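Local coordinates for probable sulfate-binding lipoprotein SubI (Mycobacterium tuberculosis, PDB 6DDN) that probably binds sulfate outside the cytoplasmic membrane as the solute-binding lipoprotein of a sulfate transport system, at residues 52-63 / 83-94; 66-76 / 279-289. One frame throughout, in Å; residues are numbered along the deposited sequence.

Contact 1: 52-63 / 83-94; sequences TSITLVAYAVPE and QVITSYGASADQ. With SO4 (sulfate ion), chain C.
With CG beside the backbone N (chi1 -49°), Tyr88 turns its ring against Glu63, so that Glu63 CB lies over one face, 3.8 Å from the centroid of Tyr88, a CH-pi contact. Glu63 CG, anti to N (chi1 -177°), runs on over the ring to within 3.6 Å of Tyr88 CE2. At the rim of that ring sits the carbonyl O of Tyr59, in its plane. This contact lies just past the C-terminal ends of the parallel strands 53-58 and 83-88, the two strands of a beta-alpha-beta unit in a periplasmic-binding-protein fold. Between the strands, Leu56 N donates to Ile85 O at 2.7 Å, nearly straight, and Ile85 N to Ile54 O at 2.8 Å. At the opposite end Ser53 OG gives its proton to Gln83 OE1 (3.1 Å), approaching from above the carbonyl plane. One face of the sheet carries Ile54 and Val84, whose CD1 and CG2 meet at 3.7 Å. Beyond the strands, Ala60 N donates to sulfate O1 at 3.0 Å. Further backbone N-H groups, of Ser177 and Gly218 at helix starts, and hydroxyls of Ser175 and Tyr236, with no charged side chain among these hydrogen-bond donors, hold the anion, consistent with a sulfate-carrier site.

Contact 2: 66-76 / 279-289; sequences WSAVIPAFNAS and AFRNFQYTVQA
The short axes of helices 66-74 and 279-284 cross at 112° and come no closer than 10.7 Å, a separation filled by an aromatic cluster of Trp66, Phe73, Phe280 and Phe283 with knobs-into-holes packing in both directions. Phe280 is one knob: its ring enters the hole formed by Trp66, Val69, Ile70 and Phe73. Its CZ lies 3.5 Å from CG1 of Ile70 and also meets CZ3 of Trp66, while its CD1 stands over one face of the Phe73 ring, displaced toward the rim. The planes of Phe73 and Phe280 are inclined at 45°, with centroids 4.7 Å apart, so the pair is oblique. Extended from the backbone with CG opposite N (chi1 176°), the Phe73 side chain reaches between Phe280 and Phe283. Phe283 in turn spreads beneath the backbone of Phe73, whose CA is 3.9 Å from the ring centroid in a CH-pi contact. Val69 is the reciprocal knob, set among Phe280, Phe283, Gln284 and Ala289; its CG1 lies at the edge of the Phe283 ring. No hydrogen bond joins the two segments, and the buried amide of Gln284 is satisfied within its own side of the interface and by Trp293, which packs edge-to-face with Trp66 and donates from NE1 to Gln284 OE1. Trp66 NE1 is likewise bonded outward, to Asn108. The rotation of the Gln284 amide is fixed at its other end: NE2 donates to Phe280 O at 2.9 Å, the acceptor lying nearly in the amide plane.

Overall arrangement
Helix 63-74, which links the two paired strands of contact 1, supplies one side of contact 2, so contact 2 packs the helix of that beta-alpha-beta unit against helices from much later in the chain. The contacts meet directly: Leu56 CD2 lies 3.4 Å from Trp66 CE2, and Val84 CG1 touches both Ile70 and Phe280. The helices of contact 2 therefore cover the sheet face that bears Ile54, Leu56 and Val84. Both contacts are partly buried, but contact 1 lies deeper, its centre about 13 Å from the centre of the chain, against about 19 Å for contact 2. Contact 1 is built on backbone hydrogen bonds and ends at a bound sulfate; contact 2 relies on apolar, largely aromatic side chains.

Contact 1: 52-63 / 83-94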
# COMPACT_ATOMS: atom_id res chain seq x y z
N THR A 52 -0.84 -24.16 16.65
CA THR A 52 -1.60 -22.94 16.87
C THR A 52 -1.94 -22.29 15.53
O THR A 52 -1.32 -22.58 14.50
CB THR A 52 -0.82 -21.98 17.77
OG1 THR A 52 -0.41 -22.67 18.96
CG2 THR A 52 -1.65 -20.78 18.18
N SER A 53 -2.95 -21.42 15.55
CA SER A 53 -3.46 -20.77 14.35
C SER A 53 -3.58 -19.28 14.59
O SER A 53 -4.15 -18.85 15.60
CB SER A 53 -4.82 -21.36 13.96
OG SER A 53 -5.30 -20.78 12.77
N ILE A 54 -3.04 -18.48 13.67
CA ILE A 54 -3.14 -17.03 13.73
C ILE A 54 -3.74 -16.52 12.43
O ILE A 54 -3.57 -17.12 11.36
CB ILE A 54 -1.76 -16.36 13.98
CG1 ILE A 54 -0.73 -16.85 12.97
CG2 ILE A 54 -1.30 -16.62 15.41
CD1 ILE A 54 0.58 -16.10 13.03
N THR A 55 -4.46 -15.40 12.52
CA THR A 55 -5.15 -14.82 11.38
C THR A 55 -4.60 -13.43 11.10
O THR A 55 -4.56 -12.58 11.99
CB THR A 55 -6.66 -14.74 11.64
OG1 THR A 55 -7.20 -16.06 11.72
CG2 THR A 55 -7.35 -13.98 10.51
N LEU A 56 -4.18 -13.21 9.86
CA LEU A 56 -3.72 -11.91 9.40
C LEU A 56 -4.83 -11.26 8.58
O LEU A 56 -5.23 -11.79 7.54
CB LEU A 56 -2.45 -12.04 8.56
CG LEU A 56 -2.03 -10.74 7.85
CD1 LEU A 56 -1.60 -9.69 8.85
CD2 LEU A 56 -0.93 -11.02 6.85
N VAL A 57 -5.32 -10.12 9.06
CA VAL A 57 -6.27 -9.31 8.31
C VAL A 57 -5.46 -8.22 7.62
O VAL A 57 -5.00 -7.27 8.27
CB VAL A 57 -7.36 -8.72 9.23
CG1 VAL A 57 -8.22 -7.72 8.46
CG2 VAL A 57 -8.22 -9.83 9.80
N ALA A 58 -5.28 -8.35 6.31
CA ALA A 58 -4.46 -7.44 5.54
C ALA A 58 -5.31 -6.70 4.52
O ALA A 58 -6.48 -7.03 4.29
CB ALA A 58 -3.31 -8.18 4.84
N TYR A 59 -4.71 -5.70 3.89
CA TYR A 59 -5.41 -4.92 2.87
C TYR A 59 -5.47 -5.68 1.55
O TYR A 59 -5.30 -6.90 1.53
CB TYR A 59 -4.78 -3.53 2.71
CG TYR A 59 -3.32 -3.49 2.30
CD1 TYR A 59 -2.31 -3.91 3.16
CD2 TYR A 59 -2.95 -2.99 1.05
CE1 TYR A 59 -0.98 -3.86 2.78
CE2 TYR A 59 -1.63 -2.93 0.67
CZ TYR A 59 -0.65 -3.37 1.53
OH TYR A 59 0.67 -3.31 1.14
N ALA A 60 -5.70 -4.97 0.45
CA ALA A 60 -6.17 -5.63 -0.77
C ALA A 60 -5.06 -6.24 -1.62
O ALA A 60 -5.34 -7.14 -2.42
CB ALA A 60 -6.98 -4.66 -1.62
N VAL A 61 -3.82 -5.77 -1.50
CA VAL A 61 -2.80 -6.18 -2.46
C VAL A 61 -1.52 -6.81 -1.89
O VAL A 61 -0.62 -7.12 -2.69
CB VAL A 61 -2.40 -5.00 -3.36
CG1 VAL A 61 -3.63 -4.38 -4.02
CG2 VAL A 61 -1.65 -3.96 -2.55
N PRO A 62 -1.34 -7.03 -0.58
CA PRO A 62 -0.03 -7.52 -0.12
C PRO A 62 0.15 -9.03 -0.21
O PRO A 62 1.20 -9.53 0.22
CB PRO A 62 -0.01 -7.06 1.34
CG PRO A 62 -1.40 -7.25 1.77
CD PRO A 62 -2.27 -6.94 0.56
N GLU A 63 -0.82 -9.75 -0.77
CA GLU A 63 -0.75 -11.21 -0.79
C GLU A 63 0.52 -11.78 -1.43
O GLU A 63 1.06 -12.76 -0.89
CB GLU A 63 -1.99 -11.78 -1.50
CG GLU A 63 -2.07 -13.30 -1.52
CD GLU A 63 -1.35 -13.91 -2.71
OE1 GLU A 63 -1.03 -13.16 -3.65
OE2 GLU A 63 -1.12 -15.13 -2.71
N GLN A 83 -0.01 -22.12 11.81
CA GLN A 83 -0.62 -21.87 10.51
C GLN A 83 -1.17 -20.45 10.45
O GLN A 83 -1.80 -19.98 11.40
CB GLN A 83 -1.71 -22.91 10.26
CG GLN A 83 -2.75 -22.55 9.22
CD GLN A 83 -4.14 -22.94 9.67
OE1 GLN A 83 -4.42 -23.02 10.87
NE2 GLN A 83 -5.02 -23.22 8.71
N VAL A 84 -0.92 -19.77 9.34
CA VAL A 84 -1.29 -18.38 9.16
C VAL A 84 -2.45 -18.33 8.17
O VAL A 84 -2.28 -18.63 6.98
CB VAL A 84 -0.12 -17.53 8.67
CG1 VAL A 84 -0.56 -16.08 8.46
CG2 VAL A 84 1.05 -17.60 9.65
N ILE A 85 -3.63 -17.95 8.66
CA ILE A 85 -4.78 -17.67 7.81
C ILE A 85 -4.72 -16.21 7.40
O ILE A 85 -4.31 -15.35 8.19
CB ILE A 85 -6.10 -18.01 8.52
CG1 ILE A 85 -6.04 -19.42 9.11
CG2 ILE A 85 -7.28 -17.90 7.57
CD1 ILE A 85 -6.80 -19.55 10.40
N THR A 86 -5.13 -15.92 6.17
CA THR A 86 -5.02 -14.58 5.61
C THR A 86 -6.39 -14.07 5.18
O THR A 86 -7.28 -14.85 4.83
CB THR A 86 -4.06 -14.57 4.42
OG1 THR A 86 -4.51 -15.51 3.43
CG2 THR A 86 -2.65 -14.95 4.87
N SER A 87 -6.54 -12.75 5.21
CA SER A 87 -7.77 -12.09 4.79
C SER A 87 -7.41 -10.76 4.15
O SER A 87 -6.87 -9.87 4.82
CB SER A 87 -8.72 -11.88 5.97
OG SER A 87 -9.90 -11.21 5.56
N TYR A 88 -7.70 -10.63 2.85
CA TYR A 88 -7.38 -9.43 2.09
C TYR A 88 -8.66 -8.75 1.63
O TYR A 88 -9.63 -9.41 1.25
CB TYR A 88 -6.50 -9.77 0.88
CG TYR A 88 -5.31 -10.63 1.21
CD1 TYR A 88 -4.14 -10.07 1.73
CD2 TYR A 88 -5.34 -12.00 1.02
CE1 TYR A 88 -3.05 -10.86 2.03
CE2 TYR A 88 -4.26 -12.80 1.32
CZ TYR A 88 -3.11 -12.22 1.83
OH TYR A 88 -2.03 -13.02 2.13
N GLY A 89 -8.64 -7.42 1.66
CA GLY A 89 -9.78 -6.65 1.20
C GLY A 89 -9.45 -5.18 1.26
O GLY A 89 -8.32 -4.79 1.56
N ALA A 90 -10.46 -4.35 0.98
CA ALA A 90 -10.30 -2.91 1.08
C ALA A 90 -9.75 -2.53 2.45
O ALA A 90 -10.25 -2.99 3.48
CB ALA A 90 -11.64 -2.21 0.84
N SER A 91 -8.70 -1.70 2.45
CA SER A 91 -7.94 -1.44 3.68
C SER A 91 -8.83 -0.90 4.79
O SER A 91 -8.86 -1.43 5.90
CB SER A 91 -6.79 -0.47 3.38
OG SER A 91 -5.90 -0.39 4.48
N ALA A 92 -9.57 0.18 4.50
CA ALA A 92 -10.42 0.78 5.53
C ALA A 92 -11.55 -0.16 5.94
O ALA A 92 -11.91 -0.22 7.12
CB ALA A 92 -10.98 2.11 5.03
N ASP A 93 -12.12 -0.89 4.98
CA ASP A 93 -13.15 -1.87 5.31
C ASP A 93 -12.61 -2.95 6.23
O ASP A 93 -13.28 -3.36 7.19
CB ASP A 93 -13.72 -2.49 4.04
CG ASP A 93 -14.63 -1.54 3.28
OD1 ASP A 93 -14.83 -0.40 3.74
OD2 ASP A 93 -15.14 -1.94 2.21
N GLN A 94 -11.38 -3.42 5.97
CA GLN A 94 -10.77 -4.42 6.83
C GLN A 94 -10.49 -3.86 8.22
O GLN A 94 -10.65 -4.56 9.22
CB GLN A 94 -9.49 -4.95 6.19
CG GLN A 94 -9.71 -5.76 4.93
CD GLN A 94 -10.01 -7.22 5.21
OE1 GLN A 94 -9.09 -8.04 5.35
NE2 GLN A 94 -11.29 -7.56 5.30
S SO4 C . -6.25 -1.11 -0.57
O1 SO4 C . -6.65 -2.14 0.39
O2 SO4 C . -5.11 -1.59 -1.34
O3 SO4 C . -7.35 -0.80 -1.47
O4 SO4 C . -5.87 0.10 0.16

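Contact 2: 66-76 / 279-289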
# COMPACT_ATOMS: atom_id res chain seq x y z
N TRP A 66 3.03 -11.87 1.32
CA TRP A 66 2.62 -12.69 2.46
C TRP A 66 2.69 -14.17 2.13
O TRP A 66 3.18 -14.97 2.93
CB TRP A 66 1.22 -12.30 2.92
CG TRP A 66 1.19 -11.01 3.67
CD1 TRP A 66 0.55 -9.87 3.31
CD2 TRP A 66 1.86 -10.73 4.90
NE1 TRP A 66 0.76 -8.89 4.25
CE2 TRP A 66 1.57 -9.40 5.24
CE3 TRP A 66 2.67 -11.48 5.76
CZ2 TRP A 66 2.06 -8.80 6.40
CZ3 TRP A 66 3.16 -10.88 6.90
CH2 TRP A 66 2.85 -9.55 7.21
N SER A 67 2.20 -14.56 0.95
CA SER A 67 2.21 -15.97 0.57
C SER A 67 3.62 -16.50 0.31
O SER A 67 3.79 -17.71 0.18
CB SER A 67 1.34 -16.19 -0.67
OG SER A 67 1.81 -15.43 -1.77
N ALA A 68 4.62 -15.62 0.23
CA ALA A 68 6.01 -16.05 0.15
C ALA A 68 6.71 -16.06 1.50
O ALA A 68 7.62 -16.86 1.71
CB ALA A 68 6.79 -15.15 -0.81
N VAL A 69 6.28 -15.19 2.42
CA VAL A 69 6.92 -15.11 3.73
C VAL A 69 6.41 -16.20 4.66
O VAL A 69 7.17 -16.76 5.46
CB VAL A 69 6.71 -13.70 4.31
CG1 VAL A 69 6.71 -13.74 5.83
CG2 VAL A 69 7.76 -12.75 3.79
N ILE A 70 5.11 -16.53 4.57
CA ILE A 70 4.53 -17.52 5.47
C ILE A 70 5.22 -18.88 5.35
O ILE A 70 5.55 -19.48 6.38
CB ILE A 70 3.01 -17.60 5.27
CG1 ILE A 70 2.34 -16.31 5.75
CG2 ILE A 70 2.43 -18.80 6.00
CD1 ILE A 70 0.96 -16.09 5.18
N PRO A 71 5.45 -19.43 4.14
CA PRO A 71 6.23 -20.68 4.07
C PRO A 71 7.61 -20.56 4.71
O PRO A 71 8.06 -21.51 5.37
CB PRO A 71 6.32 -20.95 2.56
CG PRO A 71 5.13 -20.27 1.99
CD PRO A 71 4.96 -19.02 2.81
N ALA A 72 8.29 -19.43 4.53
CA ALA A 72 9.57 -19.23 5.19
C ALA A 72 9.40 -19.15 6.70
O ALA A 72 10.23 -19.67 7.46
CB ALA A 72 10.25 -17.97 4.67
N PHE A 73 8.33 -18.50 7.16
CA PHE A 73 8.04 -18.48 8.58
C PHE A 73 7.79 -19.88 9.11
O PHE A 73 8.33 -20.28 10.15
CB PHE A 73 6.83 -17.57 8.84
CG PHE A 73 6.38 -17.56 10.27
CD1 PHE A 73 7.23 -17.16 11.28
CD2 PHE A 73 5.08 -17.92 10.59
CE1 PHE A 73 6.81 -17.14 12.59
CE2 PHE A 73 4.65 -17.89 11.90
CZ PHE A 73 5.51 -17.51 12.90
N ASN A 74 6.98 -20.67 8.39
CA ASN A 74 6.65 -22.02 8.83
C ASN A 74 7.85 -22.95 8.81
O ASN A 74 7.80 -24.02 9.44
CB ASN A 74 5.52 -22.59 7.97
CG ASN A 74 4.19 -21.91 8.23
OD1 ASN A 74 3.45 -21.59 7.30
ND2 ASN A 74 3.87 -21.70 9.50
N ALA A 75 8.92 -22.59 8.11
CA ALA A 75 10.14 -23.39 8.10
C ALA A 75 11.15 -22.92 9.14
O ALA A 75 12.30 -23.39 9.13
CB ALA A 75 10.77 -23.37 6.71
N SER A 76 10.77 -22.00 10.02
CA SER A 76 11.65 -21.49 11.06
C SER A 76 11.30 -22.11 12.41
O SER A 76 10.28 -22.79 12.56
CB SER A 76 11.56 -19.97 11.14
OG SER A 76 10.41 -19.56 11.85
N ALA A 279 5.85 -13.43 17.20
CA ALA A 279 6.86 -14.13 16.43
C ALA A 279 6.67 -13.90 14.94
O ALA A 279 7.65 -13.68 14.21
CB ALA A 279 6.83 -15.62 16.76
N PHE A 280 5.43 -13.93 14.47
CA PHE A 280 5.16 -13.71 13.05
C PHE A 280 5.44 -12.27 12.64
O PHE A 280 5.84 -12.03 11.49
CB PHE A 280 3.72 -14.09 12.72
CG PHE A 280 3.43 -14.13 11.25
CD1 PHE A 280 4.33 -14.71 10.37
CD2 PHE A 280 2.27 -13.59 10.74
CE1 PHE A 280 4.07 -14.75 9.01
CE2 PHE A 280 2.00 -13.63 9.38
CZ PHE A 280 2.90 -14.21 8.52
N ARG A 281 5.23 -11.31 13.54
CA ARG A 281 5.52 -9.92 13.21
C ARG A 281 7.03 -9.67 13.18
O ARG A 281 7.54 -9.04 12.25
CB ARG A 281 4.85 -8.99 14.21
CG ARG A 281 5.16 -7.52 13.97
CD ARG A 281 5.09 -6.71 15.24
NE ARG A 281 6.19 -7.04 16.15
CZ ARG A 281 6.19 -6.80 17.45
NH1 ARG A 281 5.13 -6.22 18.01
NH2 ARG A 281 7.23 -7.13 18.20
N ASN A 282 7.75 -10.15 14.20
CA ASN A 282 9.19 -9.94 14.26
C ASN A 282 9.91 -10.66 13.13
O ASN A 282 10.95 -10.19 12.65
CB ASN A 282 9.73 -10.39 15.61
CG ASN A 282 9.21 -9.54 16.76
OD1 ASN A 282 8.65 -8.47 16.55
ND2 ASN A 282 9.42 -10.01 17.99
N PHE A 283 9.37 -11.80 12.68
CA PHE A 283 9.98 -12.52 11.57
C PHE A 283 10.05 -11.67 10.31
O PHE A 283 10.95 -11.86 9.48
CB PHE A 283 9.21 -13.81 11.29
CG PHE A 283 9.78 -14.63 10.17
CD1 PHE A 283 10.90 -15.43 10.38
CD2 PHE A 283 9.20 -14.62 8.91
CE1 PHE A 283 11.42 -16.19 9.35
CE2 PHE A 283 9.72 -15.37 7.88
CZ PHE A 283 10.84 -16.16 8.10
N GLN A 284 9.13 -10.71 10.16
CA GLN A 284 9.10 -9.88 8.95
C GLN A 284 10.35 -9.02 8.83
O GLN A 284 10.81 -8.75 7.71
CB GLN A 284 7.85 -9.01 8.95
CG GLN A 284 6.55 -9.78 9.06
CD GLN A 284 6.50 -10.95 8.11
OE1 GLN A 284 6.89 -10.84 6.95
NE2 GLN A 284 6.04 -12.10 8.61
N TYR A 285 10.90 -8.58 9.95
CA TYR A 285 12.07 -7.71 9.94
C TYR A 285 13.38 -8.48 9.84
O TYR A 285 14.45 -7.86 9.82
CB TYR A 285 12.07 -6.82 11.19
CG TYR A 285 10.89 -5.88 11.23
CD1 TYR A 285 10.93 -4.65 10.59
CD2 TYR A 285 9.72 -6.23 11.90
CE1 TYR A 285 9.85 -3.79 10.61
CE2 TYR A 285 8.63 -5.38 11.93
CZ TYR A 285 8.70 -4.16 11.29
OH TYR A 285 7.63 -3.30 11.32
N THR A 286 13.33 -9.81 9.78
CA THR A 286 14.54 -10.59 9.57
C THR A 286 15.12 -10.32 8.19
O THR A 286 14.44 -9.82 7.29
CB THR A 286 14.26 -12.08 9.73
OG1 THR A 286 13.33 -12.50 8.73
CG2 THR A 286 13.70 -12.38 11.11
N VAL A 287 16.40 -10.66 8.02
CA VAL A 287 17.05 -10.45 6.74
C VAL A 287 16.35 -11.25 5.65
O VAL A 287 16.09 -10.75 4.55
CB VAL A 287 18.55 -10.81 6.84
CG1 VAL A 287 19.14 -11.07 5.46
CG2 VAL A 287 19.31 -9.70 7.56
N GLN A 288 16.00 -12.51 5.95
CA GLN A 288 15.37 -13.37 4.96
C GLN A 288 14.02 -12.81 4.52
O GLN A 288 13.75 -12.68 3.32
CB GLN A 288 15.21 -14.78 5.51
CG GLN A 288 14.65 -15.77 4.50
CD GLN A 288 14.14 -17.04 5.16
OE1 GLN A 288 13.99 -17.11 6.38
NE2 GLN A 288 13.86 -18.06 4.34
N ALA A 289 13.16 -12.47 5.49
CA ALA A 289 11.84 -11.96 5.15
C ALA A 289 11.93 -10.67 4.35
O ALA A 289 11.14 -10.45 3.42
CB ALA A 289 11.01 -11.76 6.41